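Local coordinates for protein dnab-like replicative helicase (Bacillus phage SPP1, PDB 3BH0) that probably unwinds double-stranded DNA in the 5'-3' direction at the phage replication fork, driven by ATP hydrolysis in the RecA-like domain of this fragment, at residues 168-171 with 172-175; 136-139 with 140-143. All coordinates share one frame; numbering follows the deposited sequence.

Both contacts are local and belong to the DnaB-type ATPase domain: contact 1 spans successive turns inside helix 164-176, while contact 2 joins a loop to the first turn of helix 139-150. Contact 2 comes first along the chain; contact 1 follows after the edge strand 154-157. Their centres are 36 Å apart and their nearest atoms about 24 Å, so neither touches the other. Contact 1 lies closer to the body of the domain, 18 Å from the centre of the chain, where its helix packs against strands 98-103 and 183-188 and against helix 202-220. Contact 2 is a surface feature 28 Å from that centre. Neither includes residues of the probable Walker A loop (Ala75, Gly80, Lys81, Thr82).

Contact 1: residues 168-171 with 172-175; sequences WSKT and RQTK
Arg172 crosses the indole of Trp168, one helical turn earlier, at an angle. Its CD reaches the ring edge near the ring plane, 3.7 Å from CD1 of Trp168; the guanidinium, turned 69° from the indole, does not stack on it. The tryptophan comes within range because its CG stands anti to the backbone N (chi1 -161°). The backbone N of Arg172 bonds Trp168 O at 3.2 Å, the i to i+4 bond of the helix. Helix 164-176, to which all eight residues belong, packs against the parallel strands of the RecA-like ATPase core: Thr171 rests on Val185 and Thr174 on Val183, whereas Trp168 and Arg172 reach Leu220 of helix 202-220. Thr171 is buried on this inner face; its carbonyl O takes the N-H of Lys175 at 2.8 Å, and its hydroxyl bonds back to Ile167 O. Two donors of Thr174 grip Lys170 O, the N at 2.8 Å and OG1 at 3.0 Å, arriving from opposite faces of the carbonyl plane; OG1 also bonds Asn100 ND2. Gln173 and Lys170 run side by side, pointing the same way, with OE1 of Gln173 4.0 Å from CD of Lys170, which also touches His102.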
loop_
_atom_site.group_PDB
_atom_site.type_symbol
_atom_site.label_atom_id
_atom_site.label_comp_id
_atom_site.label_asym_id
_atom_site.label_seq_id
_atom_site.Cartn_x
_atom_site.Cartn_y
_atom_site.Cartn_z
ATOM N N TRP A 168 -6.082 15.395 2.513
ATOM C CA TRP A 168 -6.223 16.265 1.343
ATOM C C TRP A 168 -5.253 17.424 1.420
ATOM O O TRP A 168 -4.468 17.664 0.505
ATOM C CB TRP A 168 -7.654 16.834 1.281
ATOM C CG TRP A 168 -8.030 17.342 -0.074
ATOM C CD1 TRP A 168 -7.463 18.387 -0.745
ATOM C CD2 TRP A 168 -9.051 16.816 -0.933
ATOM N NE1 TRP A 168 -8.064 18.547 -1.968
ATOM C CE2 TRP A 168 -9.040 17.593 -2.115
ATOM C CE3 TRP A 168 -9.980 15.770 -0.816
ATOM C CZ2 TRP A 168 -9.931 17.357 -3.187
ATOM C CZ3 TRP A 168 -10.871 15.538 -1.875
ATOM C CH2 TRP A 168 -10.835 16.333 -3.051
ATOM N N SER A 169 -5.329 18.147 2.529
ATOM C CA SER A 169 -4.448 19.274 2.802
ATOM C C SER A 169 -2.953 18.945 2.630
ATOM O O SER A 169 -2.220 19.685 1.969
ATOM C CB SER A 169 -4.737 19.804 4.201
ATOM O OG SER A 169 -3.964 20.957 4.462
ATOM N N LYS A 170 -2.524 17.812 3.193
ATOM C CA LYS A 170 -1.119 17.396 3.161
ATOM C C LYS A 170 -0.650 16.940 1.791
ATOM O O LYS A 170 0.487 17.173 1.406
ATOM C CB LYS A 170 -0.863 16.305 4.202
ATOM C CG LYS A 170 -1.320 16.683 5.604
ATOM C CD LYS A 170 -0.410 17.744 6.251
ATOM C CE LYS A 170 -1.030 18.247 7.528
ATOM N NZ LYS A 170 -0.061 18.998 8.376
ATOM N N THR A 171 -1.528 16.271 1.063
ATOM C CA THR A 171 -1.216 15.813 -0.290
ATOM C C THR A 171 -0.906 16.991 -1.230
ATOM O O THR A 171 0.060 16.946 -1.991
ATOM C CB THR A 171 -2.378 14.977 -0.854
ATOM O OG1 THR A 171 -2.777 14.000 0.119
ATOM C CG2 THR A 171 -1.968 14.286 -2.127
ATOM N N ARG A 172 -1.737 18.036 -1.163
ATOM C CA ARG A 172 -1.535 19.267 -1.942
ATOM C C ARG A 172 -0.229 19.932 -1.551
ATOM O O ARG A 172 0.645 20.183 -2.401
ATOM C CB ARG A 172 -2.697 20.236 -1.719
ATOM C CG ARG A 172 -4.025 19.709 -2.230
ATOM C CD ARG A 172 -5.059 20.798 -2.294
ATOM N NE ARG A 172 -4.611 21.902 -3.142
ATOM C CZ ARG A 172 -4.806 23.187 -2.858
ATOM N NH1 ARG A 172 -5.433 23.535 -1.745
ATOM N NH2 ARG A 172 -4.363 24.121 -3.689
ATOM N N GLN A 173 -0.109 20.193 -0.252
ATOM C CA GLN A 173 1.115 20.663 0.381
ATOM C C GLN A 173 2.361 19.911 -0.107
ATOM O O GLN A 173 3.369 20.539 -0.393
ATOM C CB GLN A 173 0.948 20.571 1.905
ATOM C CG GLN A 173 1.987 21.319 2.704
ATOM C CD GLN A 173 1.824 21.140 4.205
ATOM O OE1 GLN A 173 0.725 21.276 4.755
ATOM N NE2 GLN A 173 2.930 20.847 4.880
ATOM N N THR A 174 2.280 18.586 -0.223
ATOM C CA THR A 174 3.389 17.755 -0.760
ATOM C C THR A 174 3.584 17.949 -2.259
ATOM O O THR A 174 4.707 17.952 -2.759
ATOM C CB THR A 174 3.174 16.221 -0.478
ATOM O OG1 THR A 174 3.232 15.973 0.930
ATOM C CG2 THR A 174 4.226 15.356 -1.169
ATOM N N LYS A 175 2.479 18.067 -2.977
ATOM C CA LYS A 175 2.509 18.286 -4.418
ATOM C C LYS A 175 3.293 19.553 -4.716
ATOM O O LYS A 175 4.267 19.531 -5.460
ATOM C CB LYS A 175 1.084 18.414 -4.953
ATOM C CG LYS A 175 0.462 17.118 -5.409
ATOM C CD LYS A 175 -0.753 17.460 -6.248
ATOM C CE LYS A 175 -0.615 16.903 -7.648
ATOM N NZ LYS A 175 -1.716 17.442 -8.492
#

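Contact 2: residues 136-139 with 140-143; sequences SEDW and GKLS
Trp139 and Leu142 meet loosely at the first turn of helix 139-150, with CE3 of the indole 4.4 Å from CD2 of the leucine. The approach is oblique to the ring, and the tryptophan is largely exposed, though Arg131 from the preceding short helix makes a cation-pi contact with it. The backbone of the same turn is much more closely packed. Asp138 O receives the N-H of Leu142 at 3.0 Å, and CB of Lys141 lies 3.2 Å from that same oxygen. One residue on, Ser143 N reaches Trp139 O at 3.1 Å. These two bonds start the helix as the chain leaves the loop after helix 131-134. Within that loop, Glu137 centres an inverse gamma turn, and the carboxylate of Asp138 folds back to accept Ser136 N at OD2, at 2.7 Å, on the anti side but 34° out of the carboxylate plane, a bent bond. The extended chain of Lys141 runs alongside this carboxylate, but its NZ stays 4.4 Å from Asp138 OD1, too far for a salt bridge. The two charges probably attract each other only weakly, while OD2 of Asp138 is held by Ser136 N and NZ of Lys141 by Ser121 O, so each polar end has its own partner outside the pair.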
loop_
_atom_site.group_PDB
_atom_site.type_symbol
_atom_site.label_atom_id
_atom_site.label_comp_id
_atom_site.label_asym_id
_atom_site.label_seq_id
_atom_site.Cartn_x
_atom_site.Cartn_y
_atom_site.Cartn_z
ATOM N N SER A 136 26.587 -7.698 15.905
ATOM C CA SER A 136 27.930 -7.956 15.417
ATOM C C SER A 136 28.404 -6.768 14.574
ATOM O O SER A 136 28.184 -5.613 14.945
ATOM C CB SER A 136 27.951 -9.260 14.613
ATOM O OG SER A 136 27.493 -10.347 15.407
ATOM N N GLU A 137 29.053 -7.056 13.449
ATOM C CA GLU A 137 29.457 -6.033 12.489
ATOM C C GLU A 137 28.285 -5.717 11.553
ATOM O O GLU A 137 28.388 -5.814 10.320
ATOM C CB GLU A 137 30.708 -6.475 11.724
ATOM C CG GLU A 137 32.001 -6.434 12.557
ATOM C CD GLU A 137 32.037 -7.452 13.701
ATOM O OE1 GLU A 137 31.461 -8.557 13.561
ATOM O OE2 GLU A 137 32.649 -7.150 14.749
ATOM N N ASP A 138 27.166 -5.351 12.186
ATOM C CA ASP A 138 25.916 -4.981 11.531
ATOM C C ASP A 138 25.800 -3.462 11.419
ATOM O O ASP A 138 24.791 -2.948 10.922
ATOM C CB ASP A 138 24.720 -5.495 12.347
ATOM C CG ASP A 138 24.783 -6.983 12.628
ATOM O OD1 ASP A 138 24.703 -7.785 11.671
ATOM O OD2 ASP A 138 24.890 -7.353 13.815
ATOM N N TRP A 139 26.819 -2.744 11.899
ATOM C CA TRP A 139 26.783 -1.278 11.950
ATOM C C TRP A 139 26.998 -0.638 10.580
ATOM O O TRP A 139 26.596 0.508 10.350
ATOM C CB TRP A 139 27.793 -0.742 12.964
ATOM C CG TRP A 139 27.537 -1.242 14.341
ATOM C CD1 TRP A 139 27.990 -2.408 14.882
ATOM C CD2 TRP A 139 26.753 -0.604 15.355
ATOM N NE1 TRP A 139 27.543 -2.537 16.173
ATOM C CE2 TRP A 139 26.783 -1.442 16.491
ATOM C CE3 TRP A 139 26.028 0.596 15.417
ATOM C CZ2 TRP A 139 26.116 -1.121 17.680
ATOM C CZ3 TRP A 139 25.365 0.914 16.599
ATOM C CH2 TRP A 139 25.414 0.055 17.714
ATOM N N GLY A 140 27.648 -1.385 9.689
ATOM C CA GLY A 140 27.821 -0.976 8.296
ATOM C C GLY A 140 26.495 -1.068 7.568
ATOM O O GLY A 140 26.151 -0.187 6.781
ATOM N N LYS A 141 25.760 -2.145 7.846
ATOM C CA LYS A 141 24.368 -2.301 7.417
ATOM C C LYS A 141 23.485 -1.141 7.902
ATOM O O LYS A 141 22.796 -0.513 7.099
ATOM C CB LYS A 141 23.794 -3.631 7.924
ATOM C CG LYS A 141 24.243 -4.857 7.163
ATOM C CD LYS A 141 23.788 -6.102 7.890
ATOM C CE LYS A 141 23.957 -7.330 7.025
ATOM N NZ LYS A 141 23.234 -8.495 7.617
ATOM N N LEU A 142 23.518 -0.867 9.207
ATOM C CA LEU A 142 22.685 0.170 9.818
ATOM C C LEU A 142 22.900 1.550 9.209
ATOM O O LEU A 142 21.939 2.298 9.012
ATOM C CB LEU A 142 22.889 0.219 11.340
ATOM C CG LEU A 142 22.266 1.398 12.110
ATOM C CD1 LEU A 142 21.517 0.915 13.325
ATOM C CD2 LEU A 142 23.301 2.456 12.502
ATOM N N SER A 143 24.161 1.883 8.930
ATOM C CA SER A 143 24.526 3.167 8.334
ATOM C C SER A 143 24.198 3.187 6.839
ATOM O O SER A 143 23.838 4.232 6.293
ATOM C CB SER A 143 26.008 3.458 8.573
ATOM O OG SER A 143 26.375 4.705 8.009
#